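Local coordinates for flocculation protein FLO11 (Saccharomyces cerevisiae, PDB 4UYT) that mediates homotypic cell-cell adhesion in yeast flocculation, the N-terminal Flo11 domain binding its own kind through aromatic bands on its surface, at residues 3-11 against 35-43; 45-55 against 95-106. All coordinates share one frame; numbering follows the deposited sequence.

Contact 1: residues 3-11 against 35-43; sequences SEGTSCNSI and DVTSVSWVQ. With NA (sodium ion), chain G.
W41 O is gripped by T6 N (3.1 Å, on a lone pair) and by a hydrogen from water 3, which also takes the hydroxyl hydrogen of T6 OG1 and donates to E4 O. The bonds tie the short outermost strand 6-7 to strand 32-43, at one edge of an antiparallel sheet in the fibronectin type III-like Flo11 domain. W41 N returns the bond to T6 O at 2.8 Å, and C8 N reaches V39 O almost straight, with an N-H...O angle of 173°. T6 and W41 run side by side: OG1 stands at the edge of the indole, 3.6 Å from W41 CE3, while NE1 is held by D44 O. On the S7/S40 face water takes over, water 4 joining S7 OG to S40 OG in the S7 conformer modelled. Beyond C8, which is tied to C172 by a disulfide, the chain bends away and water 6 fills in between C8 O and V39 N. I11 then comes back with CG1 beside its backbone N (chi1 -58°), laying CD1 3.6 Å from S38 CA and 3.9 Å from V39 CG2. S38 points away from 3-11, and in the conformer given its OG lies 2.9 Å from the sodium ion.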
loop_
_atom_site.group_PDB
_atom_site.type_symbol
_atom_site.label_atom_id
_atom_site.label_comp_id
_atom_site.label_asym_id
_atom_site.label_seq_id
_atom_site.Cartn_x
_atom_site.Cartn_y
_atom_site.Cartn_z
ATOM N N SER A 3 -20.997 -14.964 -2.010
ATOM C CA SER A 3 -21.548 -14.172 -0.950
ATOM C C SER A 3 -21.629 -12.706 -1.362
ATOM O O SER A 3 -20.918 -12.231 -2.224
ATOM C CB SER A 3 -20.717 -14.346 0.312
ATOM O OG SER A 3 -19.387 -13.981 0.100
ATOM N N GLU A 4 -22.494 -11.988 -0.689
ATOM C CA GLU A 4 -22.642 -10.538 -0.874
ATOM C C GLU A 4 -21.569 -9.807 -0.096
ATOM O O GLU A 4 -21.461 -9.952 1.112
ATOM C CB GLU A 4 -24.006 -10.095 -0.371
ATOM C CG GLU A 4 -25.205 -10.794 -1.022
ATOM C CD GLU A 4 -25.213 -10.675 -2.522
ATOM O OE1 GLU A 4 -25.239 -9.516 -3.011
ATOM O OE2 GLU A 4 -25.150 -11.722 -3.212
ATOM N N GLY A 5 -20.788 -8.987 -0.771
ATOM C CA GLY A 5 -19.857 -8.082 -0.093
ATOM C C GLY A 5 -20.633 -6.998 0.600
ATOM O O GLY A 5 -21.756 -6.653 0.204
ATOM N N THR A 6 -20.047 -6.414 1.635
ATOM C CA THR A 6 -20.630 -5.263 2.332
ATOM C C THR A 6 -19.670 -4.079 2.212
ATOM O O THR A 6 -18.593 -4.112 2.802
ATOM C CB THR A 6 -20.933 -5.564 3.798
ATOM O OG1 THR A 6 -21.687 -6.784 3.911
ATOM C CG2 THR A 6 -21.735 -4.464 4.410
ATOM N N SER A 7 -20.033 -3.082 1.425
ATOM C CA SER A 7 -19.148 -1.955 1.208
ATOM C C SER A 7 -19.140 -1.001 2.388
ATOM O O SER A 7 -20.193 -0.631 2.897
ATOM C CB SER A 7 -19.538 -1.204 -0.047
ATOM O OG SER A 7 -19.381 -2.025 -1.178
ATOM N N CYS A 8 -17.933 -0.607 2.796
ATOM C CA CYS A 8 -17.736 0.429 3.798
ATOM C C CYS A 8 -17.870 1.805 3.157
ATOM O O CYS A 8 -17.246 2.106 2.149
ATOM C CB CYS A 8 -16.346 0.344 4.396
ATOM S SG CYS A 8 -16.122 -0.774 5.809
ATOM N N ASN A 9 -18.641 2.686 3.773
ATOM C CA ASN A 9 -18.838 4.035 3.264
ATOM C C ASN A 9 -17.690 4.983 3.615
ATOM O O ASN A 9 -17.289 5.759 2.782
ATOM C CB ASN A 9 -20.140 4.621 3.772
ATOM C CG ASN A 9 -21.368 3.924 3.206
ATOM O OD1 ASN A 9 -21.325 3.198 2.206
ATOM N ND2 ASN A 9 -22.491 4.124 3.873
ATOM N N SER A 10 -17.188 4.900 4.820
ATOM C CA SER A 10 -16.164 5.840 5.317
ATOM C C SER A 10 -14.834 5.127 5.516
ATOM O O SER A 10 -14.675 4.342 6.432
ATOM C CB SER A 10 -16.618 6.421 6.641
ATOM O OG SER A 10 -15.649 7.310 7.189
ATOM N N ILE A 11 -13.847 5.490 4.707
ATOM C CA ILE A 11 -12.509 4.965 4.780
ATOM C C ILE A 11 -11.661 6.139 5.236
ATOM O O ILE A 11 -11.595 7.154 4.551
ATOM C CB ILE A 11 -12.039 4.429 3.417
ATOM C CG1 ILE A 11 -12.980 3.334 2.910
ATOM C CG2 ILE A 11 -10.618 3.939 3.517
ATOM C CD1 ILE A 11 -12.797 3.039 1.445
ATOM N N ASP A 35 -3.536 5.654 -1.264
ATOM C CA ASP A 35 -4.877 5.825 -0.765
ATOM C C ASP A 35 -5.577 4.462 -0.796
ATOM O O ASP A 35 -5.343 3.651 -1.661
ATOM C CB ASP A 35 -5.645 6.840 -1.625
ATOM C CG ASP A 35 -6.894 7.348 -0.982
ATOM O OD1 ASP A 35 -7.087 7.171 0.237
ATOM O OD2 ASP A 35 -7.659 8.019 -1.717
ATOM N N VAL A 36 -6.465 4.259 0.144
ATOM C CA VAL A 36 -7.357 3.080 0.176
ATOM C C VAL A 36 -8.686 3.558 -0.369
ATOM O O VAL A 36 -9.366 4.369 0.250
ATOM C CB VAL A 36 -7.483 2.486 1.586
ATOM C CG1 VAL A 36 -8.483 1.326 1.551
ATOM C CG2 VAL A 36 -6.132 2.034 2.119
ATOM N N THR A 37 -9.023 3.107 -1.572
ATOM C CA THR A 37 -10.151 3.637 -2.291
ATOM C C THR A 37 -11.457 2.856 -2.139
ATOM O O THR A 37 -12.519 3.399 -2.416
ATOM C CB THR A 37 -9.819 3.782 -3.778
ATOM O OG1 THR A 37 -9.505 2.500 -4.310
ATOM C CG2 THR A 37 -8.635 4.741 -3.979
ATOM N N SER A 38 -11.404 1.600 -1.735
ATOM C CA SER A 38 -12.603 0.854 -1.389
ATOM C C SER A 38 -12.246 -0.221 -0.391
ATOM O O SER A 38 -11.138 -0.763 -0.402
ATOM C CB SER A 38 -13.297 0.222 -2.602
ATOM O OG SER A 38 -12.439 -0.664 -3.265
ATOM N N VAL A 39 -13.242 -0.548 0.417
ATOM C CA VAL A 39 -13.165 -1.589 1.417
ATOM C C VAL A 39 -14.502 -2.300 1.418
ATOM O O VAL A 39 -15.538 -1.661 1.554
ATOM C CB VAL A 39 -12.865 -1.009 2.814
ATOM C CG1 VAL A 39 -12.960 -2.108 3.864
ATOM C CG2 VAL A 39 -11.513 -0.308 2.881
ATOM N N SER A 40 -14.480 -3.626 1.312
ATOM C CA SER A 40 -15.663 -4.453 1.419
ATOM C C SER A 40 -15.419 -5.564 2.404
ATOM O O SER A 40 -14.429 -6.296 2.328
ATOM C CB SER A 40 -15.990 -5.054 0.050
ATOM O OG SER A 40 -17.102 -5.911 0.063
ATOM N N TRP A 41 -16.356 -5.741 3.315
ATOM C CA TRP A 41 -16.291 -6.880 4.241
ATOM C C TRP A 41 -16.695 -8.146 3.514
ATOM O O TRP A 41 -17.770 -8.184 2.884
ATOM C CB TRP A 41 -17.232 -6.609 5.398
ATOM C CG TRP A 41 -17.270 -7.709 6.423
ATOM C CD1 TRP A 41 -16.211 -8.275 7.062
ATOM C CD2 TRP A 41 -18.442 -8.365 6.896
ATOM N NE1 TRP A 41 -16.647 -9.239 7.889
ATOM C CE2 TRP A 41 -18.024 -9.346 7.834
ATOM C CE3 TRP A 41 -19.786 -8.196 6.607
ATOM C CZ2 TRP A 41 -18.918 -10.097 8.584
ATOM C CZ3 TRP A 41 -20.696 -9.001 7.369
ATOM C CH2 TRP A 41 -20.247 -9.912 8.319
ATOM N N VAL A 42 -15.864 -9.186 3.657
ATOM C CA VAL A 42 -16.107 -10.476 3.026
ATOM C C VAL A 42 -16.878 -11.387 4.002
ATOM O O VAL A 42 -18.007 -11.801 3.707
ATOM C CB VAL A 42 -14.807 -11.118 2.519
ATOM C CG1 VAL A 42 -15.132 -12.371 1.739
ATOM C CG2 VAL A 42 -13.995 -10.122 1.699
ATOM N N GLN A 43 -16.252 -11.694 5.123
ATOM C CA GLN A 43 -16.834 -12.435 6.234
ATOM C C GLN A 43 -15.762 -12.435 7.333
ATOM O O GLN A 43 -14.643 -11.968 7.122
ATOM C CB GLN A 43 -17.266 -13.848 5.874
ATOM C CG GLN A 43 -16.125 -14.724 5.393
ATOM C CD GLN A 43 -16.549 -16.149 5.181
ATOM O OE1 GLN A 43 -17.380 -16.424 4.344
ATOM N NE2 GLN A 43 -15.999 -17.075 5.959
HETATM NA NA NA G . -12.453 -3.344 -2.270
HETATM O O HOH W 1 -18.965 -11.538 1.153
HETATM O O HOH W 2 -18.504 -14.995 2.540
HETATM O O HOH W 3 -20.311 -9.124 3.493
HETATM O O HOH W 4 -19.136 -4.847 -1.366
HETATM O O HOH W 5 -16.692 -1.103 -1.571
HETATM O O HOH W 6 -15.722 1.100 0.031
HETATM O O HOH W 7 -13.639 -4.956 -3.608
#

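Contact 2: residues 45-55 against 95-106; sequences NTYQITIHVKG and TDFTATFEVYAT. With NA (sodium ion), chain G.
With chi1 of 66° and 58°, F97 and F101 both carry CG between backbone N and carbonyl carbon, which swings each ring across to the strand beside it, under V53 and I49. Strands 46-55 and 96-104 form a regular antiparallel pair in the fibronectin type III-like domain, hydrogen-bonded pairs running from Y47/V103 to V53/F97. V53 CB sits over one face of the F97 ring, 3.8 Å from its centroid, and I49 CG1 lies over F101 towards the rim, while I51 CD1 meets the edge of that same ring. I69, F119 and I121 pack on this inner face. The other face is polar. T50 OG1 and T100 OG1 share a hydrogen bond of 2.8 Å. H52 NE2 donates to D96 OD1 at 2.7 Å; the oxygen lies in the imidazole plane but is met on its syn side, 30° out of the carboxylate plane. A negative carboxylate here would probably favour a protonated imidazole. From the backbone, the carbonyl O of Q48 binds the sodium ion. At the far end Y47 OH, bonded also to D171 N, gives its hydrogen to water 8, which passes hydrogens on to N45 OD1 and A105 O, 2.7 Å from each.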
loop_
_atom_site.group_PDB
_atom_site.type_symbol
_atom_site.label_atom_id
_atom_site.label_comp_id
_atom_site.label_asym_id
_atom_site.label_seq_id
_atom_site.Cartn_x
_atom_site.Cartn_y
_atom_site.Cartn_z
ATOM N N ASN A 45 -13.284 -11.486 9.924
ATOM C CA ASN A 45 -12.673 -10.123 9.968
ATOM C C ASN A 45 -11.848 -9.844 8.728
ATOM O O ASN A 45 -10.845 -9.119 8.774
ATOM C CB ASN A 45 -11.837 -9.903 11.245
ATOM C CG ASN A 45 -12.736 -9.854 12.438
ATOM O OD1 ASN A 45 -13.557 -8.943 12.543
ATOM N ND2 ASN A 45 -12.608 -10.796 13.334
ATOM N N THR A 46 -12.307 -10.419 7.624
ATOM C CA THR A 46 -11.628 -10.353 6.354
ATOM C C THR A 46 -12.293 -9.297 5.472
ATOM O O THR A 46 -13.525 -9.309 5.297
ATOM C CB THR A 46 -11.693 -11.707 5.667
ATOM O OG1 THR A 46 -11.150 -12.687 6.556
ATOM C CG2 THR A 46 -10.909 -11.705 4.391
ATOM N N TYR A 47 -11.461 -8.412 4.912
ATOM C CA TYR A 47 -11.929 -7.325 4.039
ATOM C C TYR A 47 -11.132 -7.367 2.766
ATOM O O TYR A 47 -9.926 -7.600 2.773
ATOM C CB TYR A 47 -11.709 -5.946 4.710
ATOM C CG TYR A 47 -12.386 -5.838 6.034
ATOM C CD1 TYR A 47 -11.815 -6.355 7.188
ATOM C CD2 TYR A 47 -13.620 -5.205 6.145
ATOM C CE1 TYR A 47 -12.454 -6.277 8.379
ATOM C CE2 TYR A 47 -14.256 -5.104 7.360
ATOM C CZ TYR A 47 -13.664 -5.652 8.483
ATOM O OH TYR A 47 -14.301 -5.541 9.678
ATOM N N GLN A 48 -11.843 -7.095 1.671
ATOM C CA GLN A 48 -11.226 -6.901 0.378
ATOM C C GLN A 48 -11.033 -5.406 0.186
ATOM O O GLN A 48 -12.001 -4.646 0.221
ATOM C CB GLN A 48 -12.114 -7.482 -0.714
ATOM C CG GLN A 48 -11.470 -7.418 -2.077
ATOM C CD GLN A 48 -12.237 -8.189 -3.096
ATOM O OE1 GLN A 48 -13.346 -7.832 -3.428
ATOM N NE2 GLN A 48 -11.655 -9.265 -3.597
ATOM N N ILE A 49 -9.776 -4.976 0.049
ATOM C CA ILE A 49 -9.444 -3.573 -0.068
ATOM C C ILE A 49 -8.773 -3.295 -1.393
ATOM O O ILE A 49 -8.125 -4.188 -1.947
ATOM C CB ILE A 49 -8.577 -3.085 1.112
ATOM C CG1 ILE A 49 -7.124 -3.545 1.052
ATOM C CG2 ILE A 49 -9.242 -3.499 2.407
ATOM C CD1 ILE A 49 -6.244 -2.932 2.126
ATOM N N THR A 50 -8.930 -2.063 -1.856
ATOM C CA THR A 50 -8.267 -1.614 -3.045
ATOM C C THR A 50 -7.408 -0.400 -2.653
ATOM O O THR A 50 -7.890 0.520 -2.007
ATOM C CB THR A 50 -9.269 -1.238 -4.128
ATOM O OG1 THR A 50 -10.032 -2.419 -4.446
ATOM C CG2 THR A 50 -8.578 -0.747 -5.384
ATOM N N ILE A 51 -6.169 -0.420 -3.107
ATOM C CA ILE A 51 -5.249 0.674 -2.925
ATOM C C ILE A 51 -4.915 1.324 -4.259
ATOM O O ILE A 51 -4.940 0.653 -5.292
ATOM C CB ILE A 51 -3.962 0.248 -2.171
ATOM C CG1 ILE A 51 -3.124 -0.767 -2.957
ATOM C CG2 ILE A 51 -4.319 -0.265 -0.792
ATOM C CD1 ILE A 51 -1.761 -1.085 -2.360
ATOM N N HIS A 52 -4.564 2.614 -4.202
ATOM C CA HIS A 52 -4.111 3.370 -5.338
ATOM C C HIS A 52 -2.814 4.040 -4.931
ATOM O O HIS A 52 -2.804 4.859 -4.005
ATOM C CB HIS A 52 -5.154 4.408 -5.743
ATOM C CG HIS A 52 -4.787 5.216 -6.944
ATOM N ND1 HIS A 52 -5.362 6.427 -7.222
ATOM C CD2 HIS A 52 -3.936 4.955 -7.957
ATOM C CE1 HIS A 52 -4.877 6.878 -8.358
ATOM N NE2 HIS A 52 -4.007 6.005 -8.820
ATOM N N VAL A 53 -1.725 3.712 -5.613
ATOM C CA VAL A 53 -0.393 4.212 -5.326
ATOM C C VAL A 53 0.069 5.074 -6.481
ATOM O O VAL A 53 -0.055 4.669 -7.622
ATOM C CB VAL A 53 0.596 3.053 -5.086
ATOM C CG1 VAL A 53 2.004 3.539 -4.880
ATOM C CG2 VAL A 53 0.136 2.250 -3.874
ATOM N N LYS A 54 0.551 6.277 -6.164
ATOM C CA LYS A 54 1.084 7.179 -7.172
ATOM C C LYS A 54 2.462 7.644 -6.792
ATOM O O LYS A 54 2.763 7.847 -5.623
ATOM C CB LYS A 54 0.180 8.392 -7.344
ATOM C CG LYS A 54 -1.230 8.070 -7.827
ATOM C CD LYS A 54 -2.015 9.363 -7.681
ATOM C CE LYS A 54 -3.279 9.460 -8.489
ATOM N NZ LYS A 54 -3.563 10.871 -8.859
ATOM N N GLY A 55 3.303 7.771 -7.806
ATOM C CA GLY A 55 4.618 8.364 -7.666
ATOM C C GLY A 55 4.611 9.829 -8.102
ATOM O O GLY A 55 3.801 10.224 -8.943
ATOM N N THR A 95 4.275 3.841 -11.048
ATOM C CA THR A 95 4.019 5.133 -10.444
ATOM C C THR A 95 2.548 5.558 -10.552
ATOM O O THR A 95 2.226 6.677 -10.186
ATOM C CB THR A 95 4.976 6.216 -10.992
ATOM O OG1 THR A 95 4.900 6.304 -12.416
ATOM C CG2 THR A 95 6.386 5.888 -10.581
ATOM N N ASP A 96 1.657 4.653 -10.971
ATOM C CA ASP A 96 0.224 4.911 -10.896
ATOM C C ASP A 96 -0.469 3.568 -11.049
ATOM O O ASP A 96 -0.724 3.106 -12.164
ATOM C CB ASP A 96 -0.264 5.912 -11.955
ATOM C CG ASP A 96 -1.661 6.415 -11.677
ATOM O OD1 ASP A 96 -2.403 5.713 -10.972
ATOM O OD2 ASP A 96 -1.991 7.509 -12.152
ATOM N N PHE A 97 -0.726 2.898 -9.936
ATOM C CA PHE A 97 -1.301 1.561 -9.977
ATOM C C PHE A 97 -2.290 1.366 -8.878
ATOM O O PHE A 97 -2.308 2.079 -7.887
ATOM C CB PHE A 97 -0.220 0.466 -9.940
ATOM C CG PHE A 97 0.582 0.372 -8.657
ATOM C CD1 PHE A 97 0.159 -0.415 -7.598
ATOM C CD2 PHE A 97 1.803 1.067 -8.510
ATOM C CE1 PHE A 97 0.922 -0.524 -6.446
ATOM C CE2 PHE A 97 2.566 0.964 -7.349
ATOM C CZ PHE A 97 2.107 0.157 -6.324
ATOM N N THR A 98 -3.119 0.357 -9.085
ATOM C CA THR A 98 -4.035 -0.111 -8.091
ATOM C C THR A 98 -3.775 -1.584 -7.799
ATOM O O THR A 98 -3.200 -2.309 -8.595
ATOM C CB THR A 98 -5.511 0.077 -8.510
ATOM O OG1 THR A 98 -5.784 -0.715 -9.675
ATOM C CG2 THR A 98 -5.821 1.510 -8.768
ATOM N N ALA A 99 -4.242 -2.017 -6.642
ATOM C CA ALA A 99 -4.188 -3.429 -6.275
ATOM C C ALA A 99 -5.349 -3.711 -5.359
ATOM O O ALA A 99 -5.706 -2.861 -4.552
ATOM C CB ALA A 99 -2.872 -3.765 -5.590
ATOM N N THR A 100 -5.886 -4.917 -5.465
ATOM C CA THR A 100 -6.981 -5.378 -4.607
ATOM C C THR A 100 -6.567 -6.681 -3.952
ATOM O O THR A 100 -6.072 -7.589 -4.617
ATOM C CB THR A 100 -8.277 -5.535 -5.428
ATOM O OG1 THR A 100 -8.672 -4.271 -5.990
ATOM C CG2 THR A 100 -9.402 -6.036 -4.576
ATOM N N PHE A 101 -6.751 -6.775 -2.650
ATOM C CA PHE A 101 -6.312 -7.942 -1.902
ATOM C C PHE A 101 -7.058 -7.952 -0.593
ATOM O O PHE A 101 -7.742 -7.008 -0.248
ATOM C CB PHE A 101 -4.796 -7.982 -1.698
ATOM C CG PHE A 101 -4.239 -6.779 -0.975
ATOM C CD1 PHE A 101 -3.968 -5.585 -1.651
ATOM C CD2 PHE A 101 -3.958 -6.838 0.375
ATOM C CE1 PHE A 101 -3.466 -4.493 -0.996
ATOM C CE2 PHE A 101 -3.428 -5.736 1.029
ATOM C CZ PHE A 101 -3.193 -4.569 0.339
ATOM N N GLU A 102 -6.945 -9.078 0.125
ATOM C CA GLU A 102 -7.655 -9.256 1.379
ATOM C C GLU A 102 -6.720 -9.073 2.589
ATOM O O GLU A 102 -5.559 -9.471 2.592
ATOM C CB GLU A 102 -8.346 -10.615 1.426
ATOM C CG GLU A 102 -9.520 -10.684 0.473
ATOM C CD GLU A 102 -10.169 -12.059 0.444
ATOM O OE1 GLU A 102 -9.485 -13.086 0.519
ATOM O OE2 GLU A 102 -11.376 -12.124 0.307
ATOM N N VAL A 103 -7.311 -8.490 3.632
ATOM C CA VAL A 103 -6.637 -8.300 4.898
ATOM C C VAL A 103 -7.552 -8.779 6.009
ATOM O O VAL A 103 -8.774 -8.749 5.879
ATOM C CB VAL A 103 -6.241 -6.831 5.142
ATOM C CG1 VAL A 103 -5.265 -6.359 4.080
ATOM C CG2 VAL A 103 -7.462 -5.923 5.213
ATOM N N TYR A 104 -6.936 -9.146 7.127
ATOM C CA TYR A 104 -7.653 -9.359 8.357
ATOM C C TYR A 104 -7.445 -8.111 9.213
ATOM O O TYR A 104 -6.317 -7.781 9.592
ATOM C CB TYR A 104 -7.110 -10.575 9.119
ATOM C CG TYR A 104 -6.997 -11.860 8.348
ATOM C CD1 TYR A 104 -7.999 -12.314 7.496
ATOM C CD2 TYR A 104 -5.867 -12.672 8.525
ATOM C CE1 TYR A 104 -7.896 -13.517 6.826
ATOM C CE2 TYR A 104 -5.754 -13.869 7.848
ATOM C CZ TYR A 104 -6.761 -14.295 7.007
ATOM O OH TYR A 104 -6.610 -15.492 6.371
ATOM N N ALA A 105 -8.526 -7.373 9.458
ATOM C CA ALA A 105 -8.445 -6.089 10.208
ATOM C C ALA A 105 -9.153 -6.282 11.509
ATOM O O ALA A 105 -10.370 -6.500 11.519
ATOM C CB ALA A 105 -9.064 -4.952 9.399
ATOM N N THR A 106 -8.408 -6.257 12.595
ATOM C CA THR A 106 -8.934 -6.600 13.885
ATOM C C THR A 106 -8.590 -5.615 15.009
ATOM O O THR A 106 -9.230 -5.700 16.029
ATOM C CB THR A 106 -8.500 -8.007 14.318
ATOM O OG1 THR A 106 -7.078 -7.990 14.427
ATOM C CG2 THR A 106 -8.967 -9.058 13.333
HETATM NA NA NA G . -12.453 -3.344 -2.270
HETATM O O HOH W 8 -13.101 -6.374 11.816
HETATM O O HOH W 7 -13.639 -4.956 -3.608
#

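Overall arrangement
Both contacts lie in one four-stranded antiparallel sheet, ordered 6-7, 32-43, 46-55, 96-104, and the two middle strands join them: S40 O takes a bond from Q48 N and D35 O one from H52 N. Contact 2, its centre about 6 Å from the centre of the chain, is the more central, with 11 of its 23 touching residues buried and an aromatic and aliphatic inner face set against strands 64-70 and 120-125. Contact 1, its centre about 16 Å from that of the chain, lies nearer the surface, with 3 of 14 buried; it has three direct backbone bonds, many bridging waters and a disulfide at C8. One sodium ion takes a ligand from each contact and shares water 7.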